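Local coordinates for protein 2-Keto-3-deoxy-(6-phospho-)gluconate aldolase (Thermoproteus tenax, PDB 2R94) that is an aldolase of the dihydrodipicolinate synthetase family, a TIM-barrel protein assembled from four chains and modelled here with pyruvic acid, at residues M1-P6 against K31-V36; A5-T10 against S197-P202; S96-Y101 against L127-A132. All coordinates share one frame; numbering follows the deposited sequence.

All three contacts are buried and belong to one eight-stranded barrel. Contact 1 pairs strands 2-6 and 35-38. Contact 2 starts from the same strand 2-6 and reaches the loop after strand 192-194, so both share Ala5 and Pro6 and touch each other, with centres about 9 Å apart. Contact 3 joins the neighbouring strands 93-96 and 125-129 at their ends, on the opposite side of the chain's centre from contact 1, their centres about 21 Å apart. The chemistry changes with place. Contact 1 is strand pairing plus a carboxylate. Contact 2 depends on one asparagine amide. Contact 3 lays a leucine methyl over a tyrosine ring, close to a second subunit. All three touch the pyruvic acid.

Contact 1. Residues M1-P6 against K31-V36; sequences MEIVAP and KGVDVV. With PYR (pyruvic acid), chain E.
Asp34 carries its CG beside its own backbone N (chi1 -58°), which swings the carboxylate across to the amide of Ile3. Val4 and Val35 have matching torsions, each with CG1 opposite the backbone N, and they lie side by side pointing the same way. The setting is the TIM barrel, where strands 2-6 and 35-38 are parallel neighbours. Val4 pairs with Val35, and Ala5 with Val36.

The carboxylate bond is the straightest of the contact. Ile3 N gives its hydrogen to Asp34 OD2 at 3.0 Å and 172°, on the lone pair turned away from the other carboxylate oxygen. Arg209 also binds this oxygen in a salt bridge. Ile3 O receives two amides from the other segment. Asp34 N is 2.8 Å from Ile3 O, in its carbonyl plane, while the bond from Val35 N to Ile3 O is weak at 3.4 Å. Further along, Ala5 N meets Val35 O at 3.0 Å.

Glu2 runs extended past Asp34. Its OE2 is 5.9 Å from Asp34 OD2, and these like charges are probably offset by separate arginines: Arg66 for Glu2, Arg209 for Asp34. The other Glu2 oxygen is bonded to Tyr175 OH.

The two faces of the sheet differ. Val4 and Val35 share one, with Val4 CG2 3.9 Å from Val35 CB. Ala5 and Val36 face the other way, under helix 20-29. There the methyl of Ala5 also meets Val33, with Ala5 CB 3.8 Å from Val33 CG1.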
loop_
_atom_site.group_PDB
_atom_site.type_symbol
_atom_site.label_atom_id
_atom_site.label_comp_id
_atom_site.label_asym_id
_atom_site.label_seq_id
_atom_site.Cartn_x
_atom_site.Cartn_y
_atom_site.Cartn_z
ATOM N N MET A 1 15.373 -27.097 -14.630
ATOM C CA MET A 1 14.435 -26.150 -13.938
ATOM C C MET A 1 13.072 -26.747 -13.973
ATOM O O MET A 1 12.623 -27.340 -14.990
ATOM C CB MET A 1 14.440 -24.738 -14.571
ATOM C CG MET A 1 15.738 -24.026 -14.349
ATOM S SD MET A 1 15.790 -22.404 -15.106
ATOM C CE MET A 1 15.691 -22.918 -16.857
ATOM N N GLU A 2 12.422 -26.618 -12.845
ATOM C CA GLU A 2 11.198 -27.340 -12.617
ATOM C C GLU A 2 9.956 -26.571 -12.844
ATOM O O GLU A 2 9.895 -25.356 -12.606
ATOM C CB GLU A 2 11.175 -27.856 -11.189
ATOM C CG GLU A 2 12.085 -29.055 -11.095
ATOM C CD GLU A 2 12.611 -29.271 -9.735
ATOM O OE1 GLU A 2 12.443 -28.393 -8.869
ATOM O OE2 GLU A 2 13.166 -30.359 -9.526
ATOM N N ILE A 3 8.946 -27.309 -13.255
ATOM C CA ILE A 3 7.585 -26.831 -13.311
ATOM C C ILE A 3 6.836 -27.530 -12.171
ATOM O O ILE A 3 6.625 -28.749 -12.214
ATOM C CB ILE A 3 6.951 -27.185 -14.695
ATOM C CG1 ILE A 3 7.669 -26.408 -15.796
ATOM C CG2 ILE A 3 5.403 -26.898 -14.704
ATOM C CD1 ILE A 3 7.216 -26.809 -17.249
ATOM N N VAL A 4 6.444 -26.754 -11.160
ATOM C CA VAL A 4 5.730 -27.244 -10.007
ATOM C C VAL A 4 4.266 -26.784 -10.119
ATOM O O VAL A 4 4.018 -25.614 -10.369
ATOM C CB VAL A 4 6.349 -26.607 -8.733
ATOM C CG1 VAL A 4 5.664 -27.157 -7.491
ATOM C CG2 VAL A 4 7.857 -26.868 -8.690
ATOM N N ALA A 5 3.308 -27.691 -9.994
ATOM C CA ALA A 5 1.906 -27.333 -10.049
ATOM C C ALA A 5 1.388 -27.184 -8.649
ATOM O O ALA A 5 1.409 -28.135 -7.909
ATOM C CB ALA A 5 1.109 -28.359 -10.753
ATOM N N PRO A 6 0.868 -25.992 -8.296
ATOM C CA PRO A 6 0.174 -25.878 -7.024
ATOM C C PRO A 6 -1.209 -26.361 -7.376
ATOM O O PRO A 6 -2.011 -25.601 -7.905
ATOM C CB PRO A 6 0.169 -24.390 -6.776
ATOM C CG PRO A 6 0.078 -23.803 -8.197
ATOM C CD PRO A 6 0.845 -24.730 -9.070
ATOM N N LYS A 31 2.402 -34.176 -18.653
ATOM C CA LYS A 31 2.513 -33.061 -19.608
ATOM C C LYS A 31 3.510 -32.017 -19.199
ATOM O O LYS A 31 3.413 -30.872 -19.619
ATOM C CB LYS A 31 1.162 -32.402 -19.817
ATOM C CG LYS A 31 0.275 -33.225 -20.671
ATOM C CD LYS A 31 -1.068 -32.645 -20.830
ATOM C CE LYS A 31 -1.956 -33.648 -21.498
ATOM N NZ LYS A 31 -3.156 -32.925 -22.049
ATOM N N GLY A 32 4.473 -32.397 -18.389
ATOM C CA GLY A 32 5.565 -31.528 -18.090
ATOM C C GLY A 32 5.641 -31.096 -16.637
ATOM O O GLY A 32 6.650 -30.519 -16.246
ATOM N N VAL A 33 4.607 -31.353 -15.832
ATOM C CA VAL A 33 4.722 -30.972 -14.415
ATOM C C VAL A 33 5.685 -31.958 -13.756
ATOM O O VAL A 33 5.487 -33.188 -13.827
ATOM C CB VAL A 33 3.400 -31.023 -13.654
ATOM C CG1 VAL A 33 3.659 -30.750 -12.173
ATOM C CG2 VAL A 33 2.427 -30.039 -14.211
ATOM N N ASP A 34 6.744 -31.414 -13.168
ATOM C CA ASP A 34 7.724 -32.191 -12.455
ATOM C C ASP A 34 7.348 -32.479 -10.976
ATOM O O ASP A 34 7.598 -33.570 -10.478
ATOM C CB ASP A 34 9.047 -31.445 -12.497
ATOM C CG ASP A 34 9.517 -31.186 -13.924
ATOM O OD1 ASP A 34 9.677 -32.172 -14.698
ATOM O OD2 ASP A 34 9.686 -29.991 -14.277
ATOM N N VAL A 35 6.788 -31.506 -10.281
ATOM C CA VAL A 35 6.559 -31.618 -8.864
ATOM C C VAL A 35 5.119 -31.189 -8.607
ATOM O O VAL A 35 4.623 -30.286 -9.288
ATOM C CB VAL A 35 7.446 -30.659 -8.123
ATOM C CG1 VAL A 35 7.294 -30.828 -6.586
ATOM C CG2 VAL A 35 8.868 -30.860 -8.505
ATOM N N VAL A 36 4.447 -31.809 -7.628
ATOM C CA VAL A 36 3.102 -31.438 -7.252
ATOM C C VAL A 36 3.179 -30.746 -5.892
ATOM O O VAL A 36 3.791 -31.267 -4.939
ATOM C CB VAL A 36 2.233 -32.686 -7.275
ATOM C CG1 VAL A 36 0.867 -32.449 -6.687
ATOM C CG2 VAL A 36 2.087 -33.188 -8.765
HETATM C C PYR E . -0.041 -21.698 -4.901
HETATM O O PYR E . -1.132 -21.567 -5.497
HETATM O OXT PYR E . 0.055 -22.430 -3.876
HETATM C CA PYR E . 1.026 -21.032 -5.394
HETATM C CB PYR E . 0.899 -20.173 -6.623
#

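Contact 2. Residues A5-T10 against S197-P202; sequences APVITT and SANYLP. With PYR (pyruvic acid), chain E.
Asn199 meets Pro6 and Ile8 where the first strand of the TIM barrel, 2-6, comes up against the loop after the last strand, 192-194. The loop leads into helix 202-214, with Leu201 as its N-cap residue.

The hydrogen bonds come from one amide. Asn199 bridges the backbone on both sides of Val7. With CG turned away from its carbonyl carbon (chi1 -74°), Asn199 holds its amide out toward the outgoing chain. Asn199 ND2 donates to Pro6 O at 3.1 Å and 164°. The acceptor lies in the plane of the Asn199 amide, but ND2 stands well above the carbonyl plane of Pro6. Ile8 N donates in turn to Asn199 OD1 at 3.3 Å, again from above the carbonyl plane. The amide has further partners: OD1 is bonded to His24 NE2, and ND2 to Ser196 O. Four bonds thus fix the rotation of this buried group.

The loop also holds itself. Leu201 N is bonded to Ser197 O at 2.7 Å, which closes a turn with helical backbone angles at its start.

One apolar pair crosses the contact. The methyl of Ala198 lies against the flank of Ala5, between its CA and CB, with Ala198 CB 3.6 Å from Ala5 CB. Ile8 lies on helix 239-251 through Val243.

Beside the amide, Val7 crosses Asn199 at about a right angle, with a carbon-to-oxygen van der Waals contact of 3.7 Å from Val7 CG2 to Asn199 OD1.

The last contact is with the ligand. Pro6, whose carbonyl Asn199 binds, turns its ring to pyruvic acid, with Pro6 CB 3.3 Å from PYR C.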
loop_
_atom_site.group_PDB
_atom_site.type_symbol
_atom_site.label_atom_id
_atom_site.label_comp_id
_atom_site.label_asym_id
_atom_site.label_seq_id
_atom_site.Cartn_x
_atom_site.Cartn_y
_atom_site.Cartn_z
ATOM N N ALA A 5 3.308 -27.691 -9.994
ATOM C CA ALA A 5 1.906 -27.333 -10.049
ATOM C C ALA A 5 1.388 -27.184 -8.649
ATOM O O ALA A 5 1.409 -28.135 -7.909
ATOM C CB ALA A 5 1.109 -28.359 -10.753
ATOM N N PRO A 6 0.868 -25.992 -8.296
ATOM C CA PRO A 6 0.174 -25.878 -7.024
ATOM C C PRO A 6 -1.209 -26.361 -7.376
ATOM O O PRO A 6 -2.011 -25.601 -7.905
ATOM C CB PRO A 6 0.169 -24.390 -6.776
ATOM C CG PRO A 6 0.078 -23.803 -8.197
ATOM C CD PRO A 6 0.845 -24.730 -9.070
ATOM N N VAL A 7 -1.451 -27.650 -7.150
ATOM C CA VAL A 7 -2.571 -28.372 -7.753
ATOM C C VAL A 7 -3.856 -27.989 -7.070
ATOM O O VAL A 7 -3.856 -27.595 -5.862
ATOM C CB VAL A 7 -2.288 -29.918 -7.680
ATOM C CG1 VAL A 7 -2.238 -30.385 -6.227
ATOM C CG2 VAL A 7 -3.281 -30.697 -8.524
ATOM N N ILE A 8 -4.948 -28.019 -7.821
ATOM C CA ILE A 8 -6.240 -27.649 -7.260
ATOM C C ILE A 8 -6.710 -28.806 -6.370
ATOM O O ILE A 8 -6.360 -29.967 -6.606
ATOM C CB ILE A 8 -7.354 -27.457 -8.355
ATOM C CG1 ILE A 8 -7.320 -28.590 -9.347
ATOM C CG2 ILE A 8 -7.168 -26.202 -9.250
ATOM C CD1 ILE A 8 -8.376 -28.427 -10.411
ATOM N N THR A 9 -7.552 -28.486 -5.385
ATOM C CA THR A 9 -8.196 -29.462 -4.585
ATOM C C THR A 9 -9.604 -29.674 -5.162
ATOM O O THR A 9 -10.420 -28.741 -5.226
ATOM C CB THR A 9 -8.310 -28.945 -3.181
ATOM O OG1 THR A 9 -6.996 -28.561 -2.723
ATOM C CG2 THR A 9 -8.887 -30.031 -2.323
ATOM N N THR A 10 -9.898 -30.897 -5.573
ATOM C CA THR A 10 -11.089 -31.108 -6.344
ATOM C C THR A 10 -12.235 -31.640 -5.475
ATOM O O THR A 10 -12.272 -32.815 -5.137
ATOM C CB THR A 10 -10.802 -32.102 -7.443
ATOM O OG1 THR A 10 -10.283 -33.311 -6.851
ATOM C CG2 THR A 10 -9.752 -31.572 -8.365
ATOM N N SER A 197 -1.153 -22.031 -13.539
ATOM C CA SER A 197 -1.451 -22.509 -14.873
ATOM C C SER A 197 -0.861 -23.864 -15.146
ATOM O O SER A 197 -1.165 -24.492 -16.179
ATOM C CB SER A 197 -0.961 -21.521 -15.921
ATOM O OG SER A 197 0.401 -21.231 -15.761
ATOM N N ALA A 198 -0.030 -24.369 -14.237
ATOM C CA ALA A 198 0.419 -25.719 -14.451
ATOM C C ALA A 198 -0.770 -26.659 -14.365
ATOM O O ALA A 198 -0.720 -27.742 -14.889
ATOM C CB ALA A 198 1.549 -26.111 -13.532
ATOM N N ASN A 199 -1.875 -26.239 -13.779
ATOM C CA ASN A 199 -3.064 -27.091 -13.771
ATOM C C ASN A 199 -3.754 -27.177 -15.103
ATOM O O ASN A 199 -4.272 -28.220 -15.461
ATOM C CB ASN A 199 -4.097 -26.545 -12.797
ATOM C CG ASN A 199 -3.718 -26.795 -11.395
ATOM O OD1 ASN A 199 -3.868 -27.937 -10.896
ATOM N ND2 ASN A 199 -3.189 -25.770 -10.732
ATOM N N TYR A 200 -3.827 -26.066 -15.837
ATOM C CA TYR A 200 -4.645 -26.105 -17.018
ATOM C C TYR A 200 -3.832 -26.067 -18.289
ATOM O O TYR A 200 -4.261 -26.538 -19.340
ATOM C CB TYR A 200 -5.727 -25.038 -16.942
ATOM C CG TYR A 200 -5.253 -23.624 -16.601
ATOM C CD1 TYR A 200 -4.733 -22.777 -17.572
ATOM C CD2 TYR A 200 -5.322 -23.156 -15.304
ATOM C CE1 TYR A 200 -4.312 -21.455 -17.277
ATOM C CE2 TYR A 200 -4.913 -21.879 -14.973
ATOM C CZ TYR A 200 -4.423 -21.032 -15.960
ATOM O OH TYR A 200 -3.986 -19.804 -15.561
ATOM N N LEU A 201 -2.608 -25.551 -18.206
ATOM C CA LEU A 201 -1.795 -25.469 -19.406
ATOM C C LEU A 201 -0.352 -25.843 -19.167
ATOM O O LEU A 201 0.561 -25.104 -19.549
ATOM C CB LEU A 201 -1.870 -24.070 -20.027
ATOM C CG LEU A 201 -3.144 -23.793 -20.834
ATOM C CD1 LEU A 201 -3.285 -22.280 -21.138
ATOM C CD2 LEU A 201 -3.221 -24.666 -22.109
ATOM N N PRO A 202 -0.117 -27.028 -18.580
ATOM C CA PRO A 202 1.272 -27.352 -18.285
ATOM C C PRO A 202 2.144 -27.413 -19.537
ATOM O O PRO A 202 3.327 -27.114 -19.481
ATOM C CB PRO A 202 1.164 -28.729 -17.609
ATOM C CG PRO A 202 -0.155 -29.286 -17.999
ATOM C CD PRO A 202 -1.051 -28.071 -18.130
HETATM C C PYR E . -0.041 -21.698 -4.901
HETATM O O PYR E . -1.132 -21.567 -5.497
HETATM O OXT PYR E . 0.055 -22.430 -3.876
HETATM C CA PYR E . 1.026 -21.032 -5.394
HETATM C CB PYR E . 0.899 -20.173 -6.623
#

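Contact 3. Residues S96-Y101 against L127-A132; sequences SLPPYY and LYNYPA. With PYR (pyruvic acid), chain E.
Tyr128 leans on Leu97 and then reaches the pyruvic acid. Its CB lies against the backbone of Ser96, 3.6 Å from Ser96 O. With CG opposite the backbone N (chi1 168°), the ring runs alongside Leu97, and the two side chains point the same way. Leu97 CD2 covers one face of the ring. It stands 3.7 Å from the ring centroid of Tyr128, only 15° off the normal, a CH-pi contact. Of the ring atoms, Tyr128 CD2 is nearest to Leu97 CD2, and Leu97 CG comes almost as close to that carbon. Beyond that point CE2 and CZ approach PYR OXT, which comes in obliquely. At the tip, Tyr128 OH is 3.1 Å from PYR OXT. The same hydroxyl is hydrogen-bonded to Thr41 OG1, and Phe37 meets the ring edge-to-face.

The backbone holds the base of this side chain. Tyr128 N donates to Ser96 O at 2.9 Å, where strands 93-96 and 125-129 pair in parallel. Leu97 CA points its hydrogen nearly straight at Tyr128 O, at 3.3 Å and 170°. Pro98 follows, with its CD 3.2 Å from Tyr128 O. Its ring also crosses Leu127 at about a right angle. Ser96 OG donates to Leu97 O at 2.6 Å and is bonded to Tyr113 OH as well, which ties down the start of the loop.

That loop continues to a subunit boundary. Tyr101 packs edge-to-face on Tyr100 of the second subunit, and its OH is hydrogen-bonded to Thr41 OG1 of that subunit. The reciprocal contact would bring Tyr101 of the second subunit to Thr41 of this chain, the partner of Tyr128 OH. This is consistent with the active site of the dihydrodipicolinate synthetase family, at the C-terminal ends of the TIM-barrel strands.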
loop_
_atom_site.group_PDB
_atom_site.type_symbol
_atom_site.label_atom_id
_atom_site.label_comp_id
_atom_site.label_asym_id
_atom_site.label_seq_id
_atom_site.Cartn_x
_atom_site.Cartn_y
_atom_site.Cartn_z
ATOM N N SER A 96 5.528 -23.970 3.990
ATOM C CA SER A 96 4.513 -23.296 4.788
ATOM C C SER A 96 4.497 -21.802 4.489
ATOM O O SER A 96 5.547 -21.181 4.450
ATOM C CB SER A 96 4.792 -23.469 6.302
ATOM O OG SER A 96 3.709 -22.879 7.051
ATOM N N LEU A 97 3.302 -21.257 4.351
ATOM C CA LEU A 97 3.076 -19.864 4.496
ATOM C C LEU A 97 3.576 -19.483 5.873
ATOM O O LEU A 97 3.618 -20.312 6.763
ATOM C CB LEU A 97 1.571 -19.583 4.444
ATOM C CG LEU A 97 0.965 -19.887 3.064
ATOM C CD1 LEU A 97 -0.562 -19.999 3.219
ATOM C CD2 LEU A 97 1.348 -18.690 2.226
ATOM N N PRO A 98 4.001 -18.230 6.024
ATOM C CA PRO A 98 4.180 -17.676 7.345
ATOM C C PRO A 98 2.787 -17.615 7.969
ATOM O O PRO A 98 1.786 -17.629 7.243
ATOM C CB PRO A 98 4.648 -16.241 7.091
ATOM C CG PRO A 98 5.068 -16.188 5.644
ATOM C CD PRO A 98 4.287 -17.279 4.936
ATOM N N PRO A 99 2.722 -17.532 9.307
ATOM C CA PRO A 99 1.458 -17.291 9.969
ATOM C C PRO A 99 0.772 -16.144 9.254
ATOM O O PRO A 99 1.379 -15.083 9.062
ATOM C CB PRO A 99 1.889 -16.890 11.400
ATOM C CG PRO A 99 3.178 -17.805 11.565
ATOM C CD PRO A 99 3.856 -17.662 10.244
ATOM N N TYR A 100 -0.461 -16.355 8.831
ATOM C CA TYR A 100 -1.199 -15.316 8.123
ATOM C C TYR A 100 -2.373 -14.720 8.947
ATOM O O TYR A 100 -2.537 -14.986 10.145
ATOM C CB TYR A 100 -1.654 -15.881 6.778
ATOM C CG TYR A 100 -2.310 -17.241 6.889
ATOM C CD1 TYR A 100 -3.708 -17.364 6.971
ATOM C CD2 TYR A 100 -1.553 -18.399 6.934
ATOM C CE1 TYR A 100 -4.314 -18.584 7.074
ATOM C CE2 TYR A 100 -2.160 -19.645 7.040
ATOM C CZ TYR A 100 -3.540 -19.728 7.103
ATOM O OH TYR A 100 -4.158 -20.963 7.221
ATOM N N TYR A 101 -3.142 -13.857 8.310
ATOM C CA TYR A 101 -4.299 -13.214 8.901
ATOM C C TYR A 101 -3.932 -12.181 9.980
ATOM O O TYR A 101 -4.213 -10.972 9.821
ATOM C CB TYR A 101 -5.364 -14.213 9.452
ATOM C CG TYR A 101 -6.495 -13.353 10.013
ATOM C CD1 TYR A 101 -7.436 -12.832 9.159
ATOM C CD2 TYR A 101 -6.499 -12.928 11.348
ATOM C CE1 TYR A 101 -8.421 -12.004 9.596
ATOM C CE2 TYR A 101 -7.444 -12.060 11.805
ATOM C CZ TYR A 101 -8.417 -11.622 10.930
ATOM O OH TYR A 101 -9.387 -10.776 11.306
ATOM N N LEU A 127 10.037 -22.097 2.670
ATOM C CA LEU A 127 9.275 -20.945 3.032
ATOM C C LEU A 127 8.358 -20.717 1.852
ATOM O O LEU A 127 8.819 -20.786 0.733
ATOM C CB LEU A 127 10.202 -19.749 3.221
ATOM C CG LEU A 127 9.480 -18.425 3.104
ATOM C CD1 LEU A 127 8.398 -18.236 4.169
ATOM C CD2 LEU A 127 10.479 -17.249 3.077
ATOM N N TYR A 128 7.049 -20.531 2.088
ATOM C CA TYR A 128 6.127 -20.197 0.983
ATOM C C TYR A 128 5.743 -18.768 1.240
ATOM O O TYR A 128 4.922 -18.487 2.083
ATOM C CB TYR A 128 4.909 -21.134 0.942
ATOM C CG TYR A 128 3.746 -20.724 0.034
ATOM C CD1 TYR A 128 3.875 -19.696 -0.944
ATOM C CD2 TYR A 128 2.513 -21.409 0.118
ATOM C CE1 TYR A 128 2.784 -19.343 -1.785
ATOM C CE2 TYR A 128 1.444 -21.102 -0.681
ATOM C CZ TYR A 128 1.559 -20.061 -1.636
ATOM O OH TYR A 128 0.445 -19.766 -2.403
ATOM N N ASN A 129 6.436 -17.853 0.579
ATOM C CA ASN A 129 6.260 -16.446 0.840
ATOM C C ASN A 129 5.205 -15.893 -0.124
ATOM O O ASN A 129 5.266 -16.124 -1.330
ATOM C CB ASN A 129 7.596 -15.718 0.743
ATOM C CG ASN A 129 7.504 -14.296 1.157
ATOM O OD1 ASN A 129 7.768 -13.398 0.347
ATOM N ND2 ASN A 129 7.184 -14.049 2.408
ATOM N N TYR A 130 4.230 -15.169 0.420
ATOM C CA TYR A 130 3.164 -14.686 -0.432
ATOM C C TYR A 130 2.555 -13.427 0.153
ATOM O O TYR A 130 1.455 -13.489 0.661
ATOM C CB TYR A 130 2.070 -15.723 -0.540
ATOM C CG TYR A 130 1.019 -15.405 -1.572
ATOM C CD1 TYR A 130 0.983 -14.167 -2.238
ATOM C CD2 TYR A 130 0.081 -16.342 -1.897
ATOM C CE1 TYR A 130 -0.006 -13.894 -3.218
ATOM C CE2 TYR A 130 -0.891 -16.096 -2.845
ATOM C CZ TYR A 130 -0.940 -14.879 -3.486
ATOM O OH TYR A 130 -1.920 -14.727 -4.433
ATOM N N PRO A 131 3.275 -12.294 0.093
ATOM C CA PRO A 131 2.934 -11.121 0.900
ATOM C C PRO A 131 1.541 -10.573 0.695
ATOM O O PRO A 131 0.932 -10.115 1.674
ATOM C CB PRO A 131 4.000 -10.103 0.522
ATOM C CG PRO A 131 5.161 -10.961 0.005
ATOM C CD PRO A 131 4.497 -12.093 -0.706
ATOM N N ALA A 132 1.015 -10.658 -0.522
ATOM C CA ALA A 132 -0.306 -10.129 -0.828
ATOM C C ALA A 132 -1.422 -10.889 -0.121
ATOM O O ALA A 132 -2.440 -10.301 0.222
ATOM C CB ALA A 132 -0.577 -10.175 -2.387
HETATM C C PYR E . -0.041 -21.698 -4.901
HETATM O O PYR E . -1.132 -21.567 -5.497
HETATM O OXT PYR E . 0.055 -22.430 -3.876
HETATM C CA PYR E . 1.026 -21.032 -5.394
HETATM C CB PYR E . 0.899 -20.173 -6.623
#